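Local coordinates for protein nitrite transporter NirC (Salmonella enterica subsp. enterica serovar Typhimurium, PDB 4FC4) that carries nitrite in both directions across the bacterial cytoplasmic membrane as a pentameric channel of the formate/nitrite transporter family, at residues L143-F155 against Y217-V229. Residues are numbered along the deposited sequence; the frame is centred on the assembly and turned at random.
Sequences LAKTTAPATVLFF and YTLAGIGHNLLWV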
ATOM      1  N   LEU B 143     -27.350  14.066 -14.234  1.00 54.42           N
ATOM      2  CA  LEU B 143     -28.253  14.236 -15.389  1.00 54.97           C
ATOM      3  C   LEU B 143     -27.994  13.118 -16.418  1.00 54.23           C
ATOM      4  O   LEU B 143     -28.926  12.462 -16.841  1.00 53.84           O
ATOM      5  CB  LEU B 143     -28.145  15.652 -15.995  1.00 53.76           C
ATOM      6  CG  LEU B 143     -28.814  15.905 -17.361  1.00 55.85           C
ATOM      7  CD1 LEU B 143     -30.336  15.898 -17.268  1.00 55.23           C
ATOM      8  CD2 LEU B 143     -28.323  17.210 -18.025  1.00 54.06           C
ATOM      9  N   ALA B 144     -26.723  12.849 -16.737  1.00 52.98           N
ATOM     10  CA  ALA B 144     -26.402  11.773 -17.688  1.00 52.83           C
ATOM     11  C   ALA B 144     -26.947  10.424 -17.171  1.00 50.36           C
ATOM     12  O   ALA B 144     -27.460   9.601 -17.951  1.00 52.16           O
ATOM     13  CB  ALA B 144     -24.898  11.724 -18.061  1.00 46.07           C
ATOM     14  N   LYS B 145     -26.904  10.225 -15.854  1.00 49.70           N
ATOM     15  CA  LYS B 145     -27.389   8.957 -15.290  1.00 49.51           C
ATOM     16  C   LYS B 145     -28.899   8.868 -15.434  1.00 53.76           C
ATOM     17  O   LYS B 145     -29.419   7.764 -15.597  1.00 54.59           O
ATOM     18  CB  LYS B 145     -26.993   8.768 -13.844  1.00 48.28           C
ATOM     19  CG  LYS B 145     -25.541   8.354 -13.615  1.00 48.93           C
ATOM     20  CD  LYS B 145     -25.166   8.641 -12.167  1.00 49.76           C
ATOM     21  CE  LYS B 145     -23.791   8.135 -11.785  1.00 42.45           C
ATOM     22  NZ  LYS B 145     -23.738   6.676 -11.912  1.00 41.88           N
ATOM     23  N   THR B 146     -29.583  10.020 -15.416  1.00 52.48           N
ATOM     24  CA  THR B 146     -31.043   9.995 -15.389  1.00 57.47           C
ATOM     25  C   THR B 146     -31.698   9.842 -16.744  1.00 58.61           C
ATOM     26  O   THR B 146     -32.839   9.386 -16.831  1.00 61.17           O
ATOM     27  CB  THR B 146     -31.654  11.264 -14.741  1.00 59.45           C
ATOM     28  OG1 THR B 146     -31.362  12.421 -15.557  1.00 60.88           O
ATOM     29  CG2 THR B 146     -31.151  11.448 -13.313  1.00 54.00           C
ATOM     30  N   THR B 147     -31.026  10.313 -17.795  1.00 58.91           N
ATOM     31  CA  THR B 147     -31.602  10.239 -19.161  1.00 58.43           C
ATOM     32  C   THR B 147     -31.110   9.013 -19.950  1.00 55.46           C
ATOM     33  O   THR B 147     -31.561   8.814 -21.056  1.00 58.86           O
ATOM     34  CB  THR B 147     -31.290  11.489 -20.006  1.00 57.97           C
ATOM     35  OG1 THR B 147     -29.875  11.557 -20.187  1.00 63.01           O
ATOM     36  CG2 THR B 147     -31.765  12.759 -19.302  1.00 58.75           C
ATOM     37  N   ALA B 148     -30.172   8.245 -19.386  1.00 51.56           N
ATOM     38  CA  ALA B 148     -29.656   6.996 -19.962  1.00 51.20           C
ATOM     39  C   ALA B 148     -30.757   5.914 -20.242  1.00 51.35           C
ATOM     40  O   ALA B 148     -31.709   5.794 -19.486  1.00 54.20           O
ATOM     41  CB  ALA B 148     -28.519   6.449 -19.062  1.00 44.23           C
ATOM     42  N   PRO B 149     -30.627   5.098 -21.312  1.00 52.17           N
ATOM     43  CA  PRO B 149     -31.677   4.039 -21.537  1.00 53.73           C
ATOM     44  C   PRO B 149     -31.822   2.958 -20.432  1.00 52.44           C
ATOM     45  O   PRO B 149     -30.832   2.561 -19.791  1.00 53.23           O
ATOM     46  CB  PRO B 149     -31.207   3.366 -22.857  1.00 53.62           C
ATOM     47  CG  PRO B 149     -30.331   4.382 -23.522  1.00 52.27           C
ATOM     48  CD  PRO B 149     -29.582   5.030 -22.361  1.00 51.69           C
ATOM     49  N   ALA B 150     -33.040   2.486 -20.209  1.00 54.42           N
ATOM     50  CA  ALA B 150     -33.307   1.396 -19.255  1.00 53.34           C
ATOM     51  C   ALA B 150     -32.290   0.228 -19.370  1.00 53.71           C
ATOM     52  O   ALA B 150     -31.848  -0.334 -18.375  1.00 55.47           O
ATOM     53  CB  ALA B 150     -34.698   0.873 -19.466  1.00 52.14           C
ATOM     54  N   THR B 151     -31.938  -0.108 -20.603  1.00 54.01           N
ATOM     55  CA  THR B 151     -31.239  -1.321 -20.921  1.00 53.47           C
ATOM     56  C   THR B 151     -29.826  -1.155 -20.439  1.00 54.43           C
ATOM     57  O   THR B 151     -29.299  -2.007 -19.686  1.00 52.69           O
ATOM     58  CB  THR B 151     -31.247  -1.523 -22.430  1.00 54.73           C
ATOM     59  OG1 THR B 151     -32.459  -2.172 -22.774  1.00 54.38           O
ATOM     60  CG2 THR B 151     -30.064  -2.374 -22.882  1.00 56.06           C
ATOM     61  N   VAL B 152     -29.277  -0.007 -20.828  1.00 51.56           N
ATOM     62  CA  VAL B 152     -27.946   0.398 -20.473  1.00 52.50           C
ATOM     63  C   VAL B 152     -27.880   0.423 -18.956  1.00 53.62           C
ATOM     64  O   VAL B 152     -26.946  -0.161 -18.360  1.00 52.47           O
ATOM     65  CB  VAL B 152     -27.532   1.743 -21.184  1.00 53.82           C
ATOM     66  CG1 VAL B 152     -26.364   2.460 -20.475  1.00 48.44           C
ATOM     67  CG2 VAL B 152     -27.238   1.501 -22.698  1.00 49.16           C
ATOM     68  N   LEU B 153     -28.898   1.016 -18.330  1.00 54.22           N
ATOM     69  CA  LEU B 153     -28.849   1.191 -16.866  1.00 52.70           C
ATOM     70  C   LEU B 153     -28.933  -0.141 -16.131  1.00 50.86           C
ATOM     71  O   LEU B 153     -28.213  -0.381 -15.151  1.00 48.95           O
ATOM     72  CB  LEU B 153     -29.907   2.185 -16.372  1.00 51.70           C
ATOM     73  CG  LEU B 153     -29.603   3.653 -16.699  1.00 51.12           C
ATOM     74  CD1 LEU B 153     -30.622   4.564 -16.061  1.00 55.01           C
ATOM     75  CD2 LEU B 153     -28.220   4.073 -16.234  1.00 49.35           C
ATOM     76  N   PHE B 154     -29.788  -1.021 -16.631  1.00 49.52           N
ATOM     77  CA  PHE B 154     -29.931  -2.349 -16.037  1.00 48.86           C
ATOM     78  C   PHE B 154     -28.600  -3.124 -16.019  1.00 48.25           C
ATOM     79  O   PHE B 154     -28.136  -3.588 -14.982  1.00 44.75           O
ATOM     80  CB  PHE B 154     -30.958  -3.114 -16.832  1.00 52.43           C
ATOM     81  CG  PHE B 154     -31.226  -4.483 -16.323  1.00 53.99           C
ATOM     82  CD1 PHE B 154     -32.219  -4.688 -15.343  1.00 52.50           C
ATOM     83  CD2 PHE B 154     -30.538  -5.582 -16.864  1.00 52.13           C
ATOM     84  CE1 PHE B 154     -32.479  -5.960 -14.855  1.00 53.94           C
ATOM     85  CE2 PHE B 154     -30.807  -6.857 -16.395  1.00 55.55           C
ATOM     86  CZ  PHE B 154     -31.783  -7.052 -15.389  1.00 55.83           C
ATOM     87  N   PHE B 155     -27.980  -3.235 -17.191  1.00 49.50           N
ATOM     88  CA  PHE B 155     -26.818  -4.058 -17.349  1.00 46.41           C
ATOM     89  C   PHE B 155     -25.584  -3.458 -16.645  1.00 47.30           C
ATOM     90  O   PHE B 155     -24.719  -4.191 -16.113  1.00 46.10           O
ATOM     91  CB  PHE B 155     -26.665  -4.347 -18.821  1.00 45.74           C
ATOM     92  CG  PHE B 155     -27.593  -5.394 -19.275  1.00 50.45           C
ATOM     93  CD1 PHE B 155     -27.493  -6.691 -18.752  1.00 53.18           C
ATOM     94  CD2 PHE B 155     -28.635  -5.101 -20.150  1.00 53.76           C
ATOM     95  CE1 PHE B 155     -28.396  -7.687 -19.155  1.00 57.64           C
ATOM     96  CE2 PHE B 155     -29.511  -6.093 -20.576  1.00 56.52           C
ATOM     97  CZ  PHE B 155     -29.401  -7.392 -20.080  1.00 56.88           C
ATOM     98  N   TYR B 217     -33.295  18.183 -15.217  1.00 62.51           N
ATOM     99  CA  TYR B 217     -33.057  17.198 -14.140  1.00 61.73           C
ATOM    100  C   TYR B 217     -34.289  17.124 -13.252  1.00 62.53           C
ATOM    101  O   TYR B 217     -34.602  18.103 -12.563  1.00 62.25           O
ATOM    102  CB  TYR B 217     -31.882  17.666 -13.270  1.00 58.22           C
ATOM    103  CG  TYR B 217     -31.514  16.737 -12.137  1.00 56.54           C
ATOM    104  CD1 TYR B 217     -30.874  15.516 -12.398  1.00 55.92           C
ATOM    105  CD2 TYR B 217     -31.762  17.082 -10.806  1.00 55.37           C
ATOM    106  CE1 TYR B 217     -30.528  14.648 -11.379  1.00 54.16           C
ATOM    107  CE2 TYR B 217     -31.426  16.221  -9.767  1.00 51.74           C
ATOM    108  CZ  TYR B 217     -30.787  15.004 -10.052  1.00 52.95           C
ATOM    109  OH  TYR B 217     -30.404  14.095  -9.063  1.00 45.04           O
ATOM    110  N   THR B 218     -34.971  15.973 -13.255  1.00 61.97           N
ATOM    111  CA  THR B 218     -36.322  15.861 -12.630  1.00 64.08           C
ATOM    112  C   THR B 218     -36.443  14.634 -11.710  1.00 61.74           C
ATOM    113  O   THR B 218     -35.604  13.717 -11.785  1.00 60.45           O
ATOM    114  CB  THR B 218     -37.436  15.725 -13.687  1.00 63.76           C
ATOM    115  OG1 THR B 218     -37.416  14.374 -14.160  1.00 62.33           O
ATOM    116  CG2 THR B 218     -37.263  16.728 -14.852  1.00 61.06           C
ATOM    117  N   LEU B 219     -37.474  14.602 -10.869  1.00 58.39           N
ATOM    118  CA  LEU B 219     -37.653  13.451  -9.977  1.00 61.54           C
ATOM    119  C   LEU B 219     -37.995  12.191 -10.766  1.00 62.04           C
ATOM    120  O   LEU B 219     -37.615  11.067 -10.384  1.00 57.23           O
ATOM    121  CB  LEU B 219     -38.739  13.693  -8.951  1.00 63.10           C
ATOM    122  CG  LEU B 219     -38.570  14.672  -7.812  1.00 66.37           C
ATOM    123  CD1 LEU B 219     -39.890  15.417  -7.639  1.00 69.31           C
ATOM    124  CD2 LEU B 219     -38.169  13.914  -6.544  1.00 68.15           C
ATOM    125  N   ALA B 220     -38.725  12.382 -11.865  1.00 65.99           N
ATOM    126  CA  ALA B 220     -38.976  11.306 -12.822  1.00 66.96           C
ATOM    127  C   ALA B 220     -37.639  10.739 -13.407  1.00 64.65           C
ATOM    128  O   ALA B 220     -37.445   9.515 -13.442  1.00 65.03           O
ATOM    129  CB  ALA B 220     -39.940  11.766 -13.899  1.00 65.87           C
ATOM    130  N   GLY B 221     -36.705  11.608 -13.791  1.00 61.33           N
ATOM    131  CA  GLY B 221     -35.361  11.153 -14.155  1.00 60.85           C
ATOM    132  C   GLY B 221     -34.664  10.345 -13.073  1.00 60.44           C
ATOM    133  O   GLY B 221     -34.061   9.276 -13.351  1.00 61.10           O
ATOM    134  N   ILE B 222     -34.728  10.840 -11.829  1.00 58.08           N
ATOM    135  CA  ILE B 222     -34.098  10.123 -10.713  1.00 56.54           C
ATOM    136  C   ILE B 222     -34.751   8.743 -10.508  1.00 55.73           C
ATOM    137  O   ILE B 222     -34.062   7.740 -10.426  1.00 52.19           O
ATOM    138  CB  ILE B 222     -34.074  10.936  -9.410  1.00 57.13           C
ATOM    139  CG1 ILE B 222     -33.167  12.162  -9.575  1.00 54.38           C
ATOM    140  CG2 ILE B 222     -33.552  10.062  -8.264  1.00 56.94           C
ATOM    141  CD1 ILE B 222     -33.333  13.233  -8.514  1.00 51.78           C
ATOM    142  N   GLY B 223     -36.080   8.690 -10.503  1.00 55.52           N
ATOM    143  CA  GLY B 223     -36.784   7.440 -10.317  1.00 55.39           C
ATOM    144  C   GLY B 223     -36.517   6.441 -11.424  1.00 56.35           C
ATOM    145  O   GLY B 223     -36.381   5.244 -11.174  1.00 57.94           O
ATOM    146  N   HIS B 224     -36.451   6.946 -12.651  1.00 58.62           N
ATOM    147  CA  HIS B 224     -36.046   6.163 -13.830  1.00 58.07           C
ATOM    148  C   HIS B 224     -34.728   5.435 -13.639  1.00 54.15           C
ATOM    149  O   HIS B 224     -34.668   4.224 -13.826  1.00 59.62           O
ATOM    150  CB  HIS B 224     -35.995   7.044 -15.085  1.00 55.49           C
ATOM    151  CG  HIS B 224     -35.504   6.307 -16.303  1.00 55.62           C
ATOM    152  ND1 HIS B 224     -36.278   5.452 -16.990  1.00 62.10           N
ATOM    153  CD2 HIS B 224     -34.284   6.288 -16.921  1.00 56.43           C
ATOM    154  CE1 HIS B 224     -35.589   4.931 -18.015  1.00 58.33           C
ATOM    155  NE2 HIS B 224     -34.374   5.427 -17.970  1.00 56.42           N
ATOM    156  N   ASN B 225     -33.664   6.155 -13.285  1.00 51.44           N
ATOM    157  CA  ASN B 225     -32.341   5.497 -12.983  1.00 50.35           C
ATOM    158  C   ASN B 225     -32.403   4.492 -11.824  1.00 50.76           C
ATOM    159  O   ASN B 225     -32.018   3.348 -12.001  1.00 49.98           O
ATOM    160  CB  ASN B 225     -31.257   6.520 -12.690  1.00 46.09           C
ATOM    161  CG  ASN B 225     -29.907   5.876 -12.304  1.00 47.44           C
ATOM    162  OD1 ASN B 225     -29.739   5.384 -11.182  1.00 45.22           O
ATOM    163  ND2 ASN B 225     -28.939   5.893 -13.242  1.00 42.13           N
ATOM    164  N   LEU B 226     -32.908   4.918 -10.655  1.00 51.28           N
ATOM    165  CA  LEU B 226     -33.048   4.043  -9.476  1.00 46.68           C
ATOM    166  C   LEU B 226     -33.839   2.753  -9.787  1.00 50.54           C
ATOM    167  O   LEU B 226     -33.420   1.663  -9.350  1.00 51.86           O
ATOM    168  CB  LEU B 226     -33.596   4.815  -8.253  1.00 43.72           C
ATOM    169  CG  LEU B 226     -32.707   5.930  -7.648  1.00 43.58           C
ATOM    170  CD1 LEU B 226     -33.282   6.450  -6.325  1.00 42.16           C
ATOM    171  CD2 LEU B 226     -31.266   5.436  -7.418  1.00 37.87           C
ATOM    172  N   LEU B 227     -34.923   2.845 -10.584  1.00 50.67           N
ATOM    173  CA  LEU B 227     -35.651   1.625 -10.970  1.00 52.57           C
ATOM    174  C   LEU B 227     -34.780   0.599 -11.686  1.00 53.00           C
ATOM    175  O   LEU B 227     -34.553  -0.484 -11.163  1.00 55.56           O
ATOM    176  CB  LEU B 227     -36.900   1.912 -11.797  1.00 54.43           C
ATOM    177  CG  LEU B 227     -37.648   0.662 -12.296  1.00 57.93           C
ATOM    178  CD1 LEU B 227     -38.169  -0.193 -11.125  1.00 58.44           C
ATOM    179  CD2 LEU B 227     -38.803   1.043 -13.248  1.00 57.30           C
ATOM    180  N   TRP B 228     -34.264   0.957 -12.860  1.00 51.98           N
ATOM    181  CA  TRP B 228     -33.391   0.062 -13.627  1.00 50.16           C
ATOM    182  C   TRP B 228     -32.053  -0.310 -12.968  1.00 49.45           C
ATOM    183  O   TRP B 228     -31.623  -1.468 -13.039  1.00 47.98           O
ATOM    184  CB  TRP B 228     -33.267   0.576 -15.066  1.00 49.82           C
ATOM    185  CG  TRP B 228     -34.652   0.651 -15.669  1.00 53.21           C
ATOM    186  CD1 TRP B 228     -35.411   1.790 -15.916  1.00 54.56           C
ATOM    187  CD2 TRP B 228     -35.526  -0.476 -16.035  1.00 52.42           C
ATOM    188  NE1 TRP B 228     -36.631   1.458 -16.437  1.00 56.18           N
ATOM    189  CE2 TRP B 228     -36.763   0.118 -16.542  1.00 58.05           C
ATOM    190  CE3 TRP B 228     -35.388  -1.866 -16.028  1.00 53.27           C
ATOM    191  CZ2 TRP B 228     -37.829  -0.669 -17.003  1.00 60.90           C
ATOM    192  CZ3 TRP B 228     -36.432  -2.654 -16.507  1.00 58.94           C
ATOM    193  CH2 TRP B 228     -37.645  -2.073 -16.964  1.00 61.31           C
ATOM    194  N   VAL B 229     -31.431   0.624 -12.264  1.00 47.86           N
ATOM    195  CA  VAL B 229     -30.175   0.317 -11.545  1.00 49.64           C
ATOM    196  C   VAL B 229     -30.421  -0.654 -10.394  1.00 49.26           C
ATOM    197  O   VAL B 229     -29.691  -1.612 -10.234  1.00 50.62           O
ATOM    198  CB  VAL B 229     -29.436   1.594 -11.146  1.00 45.20           C
ATOM    199  CG1 VAL B 229     -28.152   1.297 -10.356  1.00 44.07           C
ATOM    200  CG2 VAL B 229     -29.117   2.328 -12.445  1.00 43.89           C
TER
HETATM  201  O   HOH W   1     -33.901  14.174 -15.385  1.00 46.06           O
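Ala150 CB sits over one face of the Trp228 indole, a CH-pi contact 3.5 Å from the centroid of the five-membered ring. Leu227 CD2 lies on the opposite face, and Phe154 CD1 meets the edge at CE3. The His224 imidazole uses its edge: NE2 donates to Ala148 O (3.1 Å), in the ring plane and almost in line with the carbonyl bond. With CG anti to the backbone N (chi1 176°), the ring reaches the turn between the two helices of 143-155. One turn from Trp228, Asn225 ND2 donates to Lys145 O at 3.0 Å, from above the carbonyl plane; ND2 also donates to Glu196, whose carboxylate forms a salt bridge with Lys145 NZ. Leu153 is a knob among His224, Asn225, Trp228 and Val229. Gly221 has no side chain, and Thr146 CB comes within 3.4 Å of Gly221 O. Thr146 OG1 donates to Leu143 O and accepts from a water that in turn accepts from Thr218 N. Thr218 caps helix 219-248 through OG1 and Gly221 N. Segment 219-229 packs against the break between helices 137-147 and 150-172, crossing segment 150-155 at -49°. Helix 198-209 adjoins Thr146, Ile222 and Asn225 through Phe205, while Phe155 meets Trp125 of a neighbouring subunit.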